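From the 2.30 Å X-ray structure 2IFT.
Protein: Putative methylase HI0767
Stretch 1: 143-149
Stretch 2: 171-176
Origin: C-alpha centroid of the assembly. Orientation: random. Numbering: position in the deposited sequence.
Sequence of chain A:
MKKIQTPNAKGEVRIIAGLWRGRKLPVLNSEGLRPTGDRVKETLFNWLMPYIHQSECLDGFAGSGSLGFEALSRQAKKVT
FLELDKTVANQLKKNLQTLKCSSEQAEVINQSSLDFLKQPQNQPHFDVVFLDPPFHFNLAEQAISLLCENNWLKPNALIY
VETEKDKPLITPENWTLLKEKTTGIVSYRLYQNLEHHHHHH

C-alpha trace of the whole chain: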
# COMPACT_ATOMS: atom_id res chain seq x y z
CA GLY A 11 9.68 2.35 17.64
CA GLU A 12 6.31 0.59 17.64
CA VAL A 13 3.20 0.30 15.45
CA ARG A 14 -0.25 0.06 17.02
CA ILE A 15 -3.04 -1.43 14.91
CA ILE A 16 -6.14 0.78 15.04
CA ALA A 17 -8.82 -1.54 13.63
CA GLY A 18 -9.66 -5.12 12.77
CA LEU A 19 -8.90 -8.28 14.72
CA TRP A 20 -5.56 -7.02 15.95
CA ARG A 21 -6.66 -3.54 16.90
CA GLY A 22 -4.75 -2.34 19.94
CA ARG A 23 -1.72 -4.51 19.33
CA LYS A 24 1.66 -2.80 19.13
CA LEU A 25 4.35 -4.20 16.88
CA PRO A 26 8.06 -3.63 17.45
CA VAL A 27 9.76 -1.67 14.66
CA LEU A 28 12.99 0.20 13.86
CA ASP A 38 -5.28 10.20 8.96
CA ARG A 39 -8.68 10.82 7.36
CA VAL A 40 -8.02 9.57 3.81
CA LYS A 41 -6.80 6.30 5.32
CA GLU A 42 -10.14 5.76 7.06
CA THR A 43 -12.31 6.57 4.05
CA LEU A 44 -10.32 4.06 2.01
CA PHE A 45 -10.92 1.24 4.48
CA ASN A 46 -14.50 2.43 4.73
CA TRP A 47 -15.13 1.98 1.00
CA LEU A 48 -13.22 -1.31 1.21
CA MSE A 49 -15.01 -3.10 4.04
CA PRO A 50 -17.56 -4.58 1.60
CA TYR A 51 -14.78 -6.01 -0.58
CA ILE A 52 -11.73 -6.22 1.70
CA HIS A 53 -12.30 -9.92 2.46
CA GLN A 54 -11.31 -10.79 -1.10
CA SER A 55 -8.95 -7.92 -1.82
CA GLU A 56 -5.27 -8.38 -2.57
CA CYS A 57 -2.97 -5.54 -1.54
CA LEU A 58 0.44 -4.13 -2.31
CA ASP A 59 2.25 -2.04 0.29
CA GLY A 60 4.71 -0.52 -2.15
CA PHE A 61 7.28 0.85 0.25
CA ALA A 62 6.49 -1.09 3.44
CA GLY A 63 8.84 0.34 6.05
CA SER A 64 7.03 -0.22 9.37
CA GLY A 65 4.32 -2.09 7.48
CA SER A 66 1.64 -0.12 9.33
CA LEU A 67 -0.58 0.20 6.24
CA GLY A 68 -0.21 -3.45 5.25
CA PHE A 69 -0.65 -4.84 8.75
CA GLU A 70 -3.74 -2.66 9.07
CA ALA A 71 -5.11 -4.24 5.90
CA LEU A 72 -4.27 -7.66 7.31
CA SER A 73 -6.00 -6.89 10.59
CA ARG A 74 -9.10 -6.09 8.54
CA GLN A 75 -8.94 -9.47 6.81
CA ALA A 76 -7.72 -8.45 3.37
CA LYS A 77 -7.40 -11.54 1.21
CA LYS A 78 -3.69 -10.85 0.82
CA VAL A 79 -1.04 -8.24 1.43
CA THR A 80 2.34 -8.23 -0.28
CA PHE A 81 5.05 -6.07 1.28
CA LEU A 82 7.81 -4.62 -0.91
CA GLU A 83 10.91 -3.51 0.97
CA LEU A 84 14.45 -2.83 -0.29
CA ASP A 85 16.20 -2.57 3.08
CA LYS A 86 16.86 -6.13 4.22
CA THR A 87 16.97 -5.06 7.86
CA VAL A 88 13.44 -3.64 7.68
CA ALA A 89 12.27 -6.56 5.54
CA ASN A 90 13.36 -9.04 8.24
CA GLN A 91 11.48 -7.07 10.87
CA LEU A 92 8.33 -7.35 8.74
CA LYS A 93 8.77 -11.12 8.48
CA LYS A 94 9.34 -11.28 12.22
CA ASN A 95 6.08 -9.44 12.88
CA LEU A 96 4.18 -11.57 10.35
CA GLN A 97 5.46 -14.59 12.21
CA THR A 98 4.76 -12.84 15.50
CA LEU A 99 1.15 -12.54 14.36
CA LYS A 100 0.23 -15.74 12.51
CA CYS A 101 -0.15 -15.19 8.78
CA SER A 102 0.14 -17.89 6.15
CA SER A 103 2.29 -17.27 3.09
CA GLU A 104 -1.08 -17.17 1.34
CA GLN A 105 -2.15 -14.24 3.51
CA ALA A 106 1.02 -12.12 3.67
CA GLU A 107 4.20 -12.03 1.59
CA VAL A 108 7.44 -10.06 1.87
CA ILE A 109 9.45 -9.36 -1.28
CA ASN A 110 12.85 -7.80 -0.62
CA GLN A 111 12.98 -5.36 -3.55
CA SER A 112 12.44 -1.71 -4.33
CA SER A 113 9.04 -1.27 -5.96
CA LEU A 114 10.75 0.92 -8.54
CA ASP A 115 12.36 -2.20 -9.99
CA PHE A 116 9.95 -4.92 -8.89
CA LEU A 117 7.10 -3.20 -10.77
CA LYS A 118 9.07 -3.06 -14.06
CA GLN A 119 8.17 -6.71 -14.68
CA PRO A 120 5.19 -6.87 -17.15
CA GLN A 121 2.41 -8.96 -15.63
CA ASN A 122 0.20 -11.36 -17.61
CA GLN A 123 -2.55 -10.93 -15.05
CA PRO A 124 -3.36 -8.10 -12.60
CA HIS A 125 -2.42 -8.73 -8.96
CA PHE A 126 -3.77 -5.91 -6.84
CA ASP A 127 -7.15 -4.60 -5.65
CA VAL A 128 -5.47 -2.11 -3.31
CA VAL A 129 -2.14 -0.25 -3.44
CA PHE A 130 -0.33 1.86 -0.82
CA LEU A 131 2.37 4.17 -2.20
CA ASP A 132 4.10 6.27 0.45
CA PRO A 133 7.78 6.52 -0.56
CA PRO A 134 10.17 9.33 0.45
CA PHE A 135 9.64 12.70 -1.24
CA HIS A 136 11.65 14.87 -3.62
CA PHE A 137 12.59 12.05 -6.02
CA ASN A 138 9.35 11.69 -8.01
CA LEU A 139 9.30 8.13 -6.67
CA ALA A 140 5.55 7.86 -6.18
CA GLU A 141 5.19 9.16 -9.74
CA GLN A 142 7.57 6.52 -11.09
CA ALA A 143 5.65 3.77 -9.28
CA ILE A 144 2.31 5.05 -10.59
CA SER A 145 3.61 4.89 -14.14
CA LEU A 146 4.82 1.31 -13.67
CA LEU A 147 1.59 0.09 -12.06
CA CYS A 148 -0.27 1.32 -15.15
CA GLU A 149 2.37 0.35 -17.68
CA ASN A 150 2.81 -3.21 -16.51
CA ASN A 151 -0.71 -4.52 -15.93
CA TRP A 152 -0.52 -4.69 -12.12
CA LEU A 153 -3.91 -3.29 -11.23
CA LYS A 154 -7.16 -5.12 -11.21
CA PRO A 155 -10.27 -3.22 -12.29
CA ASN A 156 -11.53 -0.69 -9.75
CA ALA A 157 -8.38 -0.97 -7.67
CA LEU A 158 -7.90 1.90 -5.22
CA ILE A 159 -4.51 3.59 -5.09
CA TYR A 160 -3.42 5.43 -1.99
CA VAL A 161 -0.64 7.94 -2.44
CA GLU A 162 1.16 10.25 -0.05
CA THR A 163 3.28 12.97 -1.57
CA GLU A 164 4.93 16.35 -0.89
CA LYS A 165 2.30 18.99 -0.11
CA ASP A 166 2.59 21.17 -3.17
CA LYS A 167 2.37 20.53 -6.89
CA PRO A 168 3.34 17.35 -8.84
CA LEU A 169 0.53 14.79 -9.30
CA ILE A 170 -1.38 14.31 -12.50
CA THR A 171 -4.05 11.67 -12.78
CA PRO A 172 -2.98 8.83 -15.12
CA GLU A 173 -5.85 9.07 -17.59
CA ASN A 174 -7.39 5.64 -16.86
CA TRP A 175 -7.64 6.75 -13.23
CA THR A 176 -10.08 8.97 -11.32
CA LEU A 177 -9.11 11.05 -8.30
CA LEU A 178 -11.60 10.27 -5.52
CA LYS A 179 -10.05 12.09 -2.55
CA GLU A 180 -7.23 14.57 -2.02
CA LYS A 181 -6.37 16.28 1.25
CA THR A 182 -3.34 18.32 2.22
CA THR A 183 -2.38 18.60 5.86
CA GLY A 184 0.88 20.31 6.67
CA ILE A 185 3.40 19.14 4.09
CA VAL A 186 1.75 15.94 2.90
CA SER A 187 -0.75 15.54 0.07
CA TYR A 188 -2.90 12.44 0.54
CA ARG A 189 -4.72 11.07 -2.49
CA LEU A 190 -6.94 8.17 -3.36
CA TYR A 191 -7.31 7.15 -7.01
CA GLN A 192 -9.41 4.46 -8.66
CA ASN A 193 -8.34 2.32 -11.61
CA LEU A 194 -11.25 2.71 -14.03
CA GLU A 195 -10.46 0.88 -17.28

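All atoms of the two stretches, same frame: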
# COMPACT_ATOMS: atom_id res chain seq x y z
N ALA A 143 6.41 4.96 -9.62
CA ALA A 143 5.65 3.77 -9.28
C ALA A 143 4.29 3.76 -9.97
O ALA A 143 3.85 2.73 -10.48
CB ALA A 143 5.47 3.68 -7.77
N ILE A 144 3.62 4.92 -9.97
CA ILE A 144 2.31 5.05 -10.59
C ILE A 144 2.43 4.59 -12.04
O ILE A 144 1.69 3.73 -12.50
CB ILE A 144 1.81 6.52 -10.60
CG1 ILE A 144 1.66 7.03 -9.17
CG2 ILE A 144 0.49 6.62 -11.34
CD1 ILE A 144 0.75 6.21 -8.31
N SER A 145 3.38 5.20 -12.74
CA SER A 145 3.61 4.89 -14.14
C SER A 145 3.78 3.39 -14.36
O SER A 145 3.18 2.82 -15.27
CB SER A 145 4.85 5.63 -14.63
OG SER A 145 5.40 4.98 -15.77
N LEU A 146 4.59 2.74 -13.53
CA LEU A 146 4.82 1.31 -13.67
C LEU A 146 3.57 0.46 -13.40
O LEU A 146 3.30 -0.50 -14.11
CB LEU A 146 5.97 0.89 -12.76
CG LEU A 146 7.31 1.57 -13.08
CD1 LEU A 146 8.33 1.28 -11.98
CD2 LEU A 146 7.82 1.08 -14.44
N LEU A 147 2.82 0.82 -12.36
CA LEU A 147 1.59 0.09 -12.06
C LEU A 147 0.73 0.04 -13.31
O LEU A 147 0.25 -1.02 -13.71
CB LEU A 147 0.81 0.78 -10.93
CG LEU A 147 1.30 0.56 -9.50
CD1 LEU A 147 0.51 1.46 -8.57
CD2 LEU A 147 1.14 -0.90 -9.11
N CYS A 148 0.54 1.20 -13.93
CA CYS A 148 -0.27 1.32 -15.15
C CYS A 148 0.36 0.64 -16.35
O CYS A 148 -0.30 -0.11 -17.08
CB CYS A 148 -0.48 2.79 -15.50
SG CYS A 148 -1.88 3.57 -14.69
N GLU A 149 1.64 0.91 -16.56
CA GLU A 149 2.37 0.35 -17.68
C GLU A 149 2.42 -1.16 -17.70
O GLU A 149 2.23 -1.77 -18.73
CB GLU A 149 3.80 0.89 -17.65
CG GLU A 149 4.26 1.50 -18.95
CD GLU A 149 5.37 2.52 -18.73
OE1 GLU A 149 6.45 2.12 -18.23
OE2 GLU A 149 5.16 3.71 -19.04
N THR A 171 -3.28 12.89 -12.73
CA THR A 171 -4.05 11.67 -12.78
C THR A 171 -3.82 10.86 -14.06
O THR A 171 -4.16 11.32 -15.15
CB THR A 171 -5.54 12.02 -12.66
OG1 THR A 171 -5.73 12.85 -11.51
CG2 THR A 171 -6.40 10.78 -12.54
N PRO A 172 -3.21 9.67 -13.93
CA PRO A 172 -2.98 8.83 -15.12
C PRO A 172 -4.37 8.92 -15.73
O PRO A 172 -5.34 8.97 -14.98
CB PRO A 172 -2.71 7.45 -14.52
CG PRO A 172 -2.05 7.77 -13.22
CD PRO A 172 -2.94 8.92 -12.70
N GLU A 173 -4.51 8.93 -17.04
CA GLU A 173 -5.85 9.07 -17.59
C GLU A 173 -6.87 7.95 -17.42
O GLU A 173 -8.06 8.18 -17.62
CB GLU A 173 -5.77 9.42 -19.06
CG GLU A 173 -5.08 8.39 -19.88
CD GLU A 173 -5.45 8.57 -21.31
OE1 GLU A 173 -5.17 9.67 -21.84
OE2 GLU A 173 -6.04 7.64 -21.90
N ASN A 174 -6.44 6.75 -17.06
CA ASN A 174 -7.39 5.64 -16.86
C ASN A 174 -7.74 5.58 -15.37
O ASN A 174 -8.32 4.60 -14.87
CB ASN A 174 -6.74 4.33 -17.33
CG ASN A 174 -5.32 4.19 -16.84
OD1 ASN A 174 -4.61 5.20 -16.65
ND2 ASN A 174 -4.87 2.95 -16.62
N TRP A 175 -7.38 6.65 -14.66
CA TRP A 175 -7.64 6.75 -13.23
C TRP A 175 -8.56 7.93 -12.90
O TRP A 175 -8.68 8.87 -13.68
CB TRP A 175 -6.33 6.92 -12.46
CG TRP A 175 -5.49 5.68 -12.36
CD1 TRP A 175 -5.57 4.57 -13.14
CD2 TRP A 175 -4.38 5.47 -11.47
NE1 TRP A 175 -4.58 3.68 -12.81
CE2 TRP A 175 -3.84 4.20 -11.79
CE3 TRP A 175 -3.79 6.22 -10.45
CZ2 TRP A 175 -2.72 3.67 -11.12
CZ3 TRP A 175 -2.68 5.69 -9.78
CH2 TRP A 175 -2.16 4.42 -10.12
N THR A 176 -9.22 7.87 -11.75
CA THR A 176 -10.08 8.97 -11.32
C THR A 176 -9.63 9.31 -9.92
O THR A 176 -9.39 8.42 -9.11
CB THR A 176 -11.59 8.58 -11.25
OG1 THR A 176 -11.94 7.79 -12.40
CG2 THR A 176 -12.46 9.84 -11.24

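A helix and a turn pack through side chains in the putative methylase HI0767. Residues 143-149 belong to a helix that begins earlier in the chain, held here by i to i+4 bonds such as Leu-147 N to Ala-143 O (2.9 Å) and Cys-148 N to Ile-144 O (3.1 Å). The second stretch runs through a type I beta turn from Pro-172 to Trp-175, closed by Trp-175 N to Pro-172 O (3.1 Å), and enters a strand at Trp-175. No backbone hydrogen bond joins the two; 238 Å² is buried, both sides summed, entirely by Ile-144, Leu-147 and Cys-148 against Pro-172, Asn-174 and Trp-175. The helical spacing explains the first set: Ile-144 and Cys-148 lie one turn apart, with Leu-147 beside them, whereas Ser-145 points away. The turn sorts its residues similarly, directing Pro-172, Asn-174 and Trp-175 toward the helix and Glu-173 away.

Cys-148 is the hub. Its CA-to-CB bond points toward the turn, and chi1 of -86°, in the m well, places SG among three partners. Cys-148 SG lies 3.3 Å from Trp-175 NE1 and 3.9 Å from the centroid of the indole five-membered ring, 43° off the ring normal, an oblique sulfur-aromatic contact in which the polarizable sulfur meets the pi system. Asn-174, with chi1 p (45°) and chi2 -31°, brings its amide to the same sulfur; ND2 donates a weak hydrogen bond to Cys-148 SG at 3.6 Å, with an N-H...S angle of 148°. The length suits a large, diffuse acceptor. Pro-172 CB completes the set with an apolar contact to Cys-148 SG at 4.0 Å.

One turn back, the CA-to-CB bond of Ile-144 points sideways relative to the turn stretch. Its chi1 (m, -61°) sets Ile-144 CG2 against the turn residues, 3.4 Å from Pro-172 CG and 3.7 Å from Trp-175 CH2; chi2 (m, -57°) sets Ile-144 CD1, which also packs against the indole, 3.8 Å from Trp-175 CZ3, but lies well away from the proline. The proline ring, puckered C-gamma exo, has CG against Ile-144 and CB against Cys-148.

Trp-175 gives up the largest area, 72 Å². Its CA-to-CB bond points toward the helix, and chi1 of -74° (m) with chi2 of 19° sets the indole against it, so that the NE1 side meets Cys-148 and the six-membered ring reaches the aliphatic residues. Leu-147, with chi1 m and chi2 t (173°), brings CD1 to the ring edge, 4.3 Å from Trp-175 CH2, a looser van der Waals contact. Ile-144, Leu-147 and Trp-175 are all buried, consistent with hydrophobic packing beside the more exposed Cys-148 and Asn-174 pair.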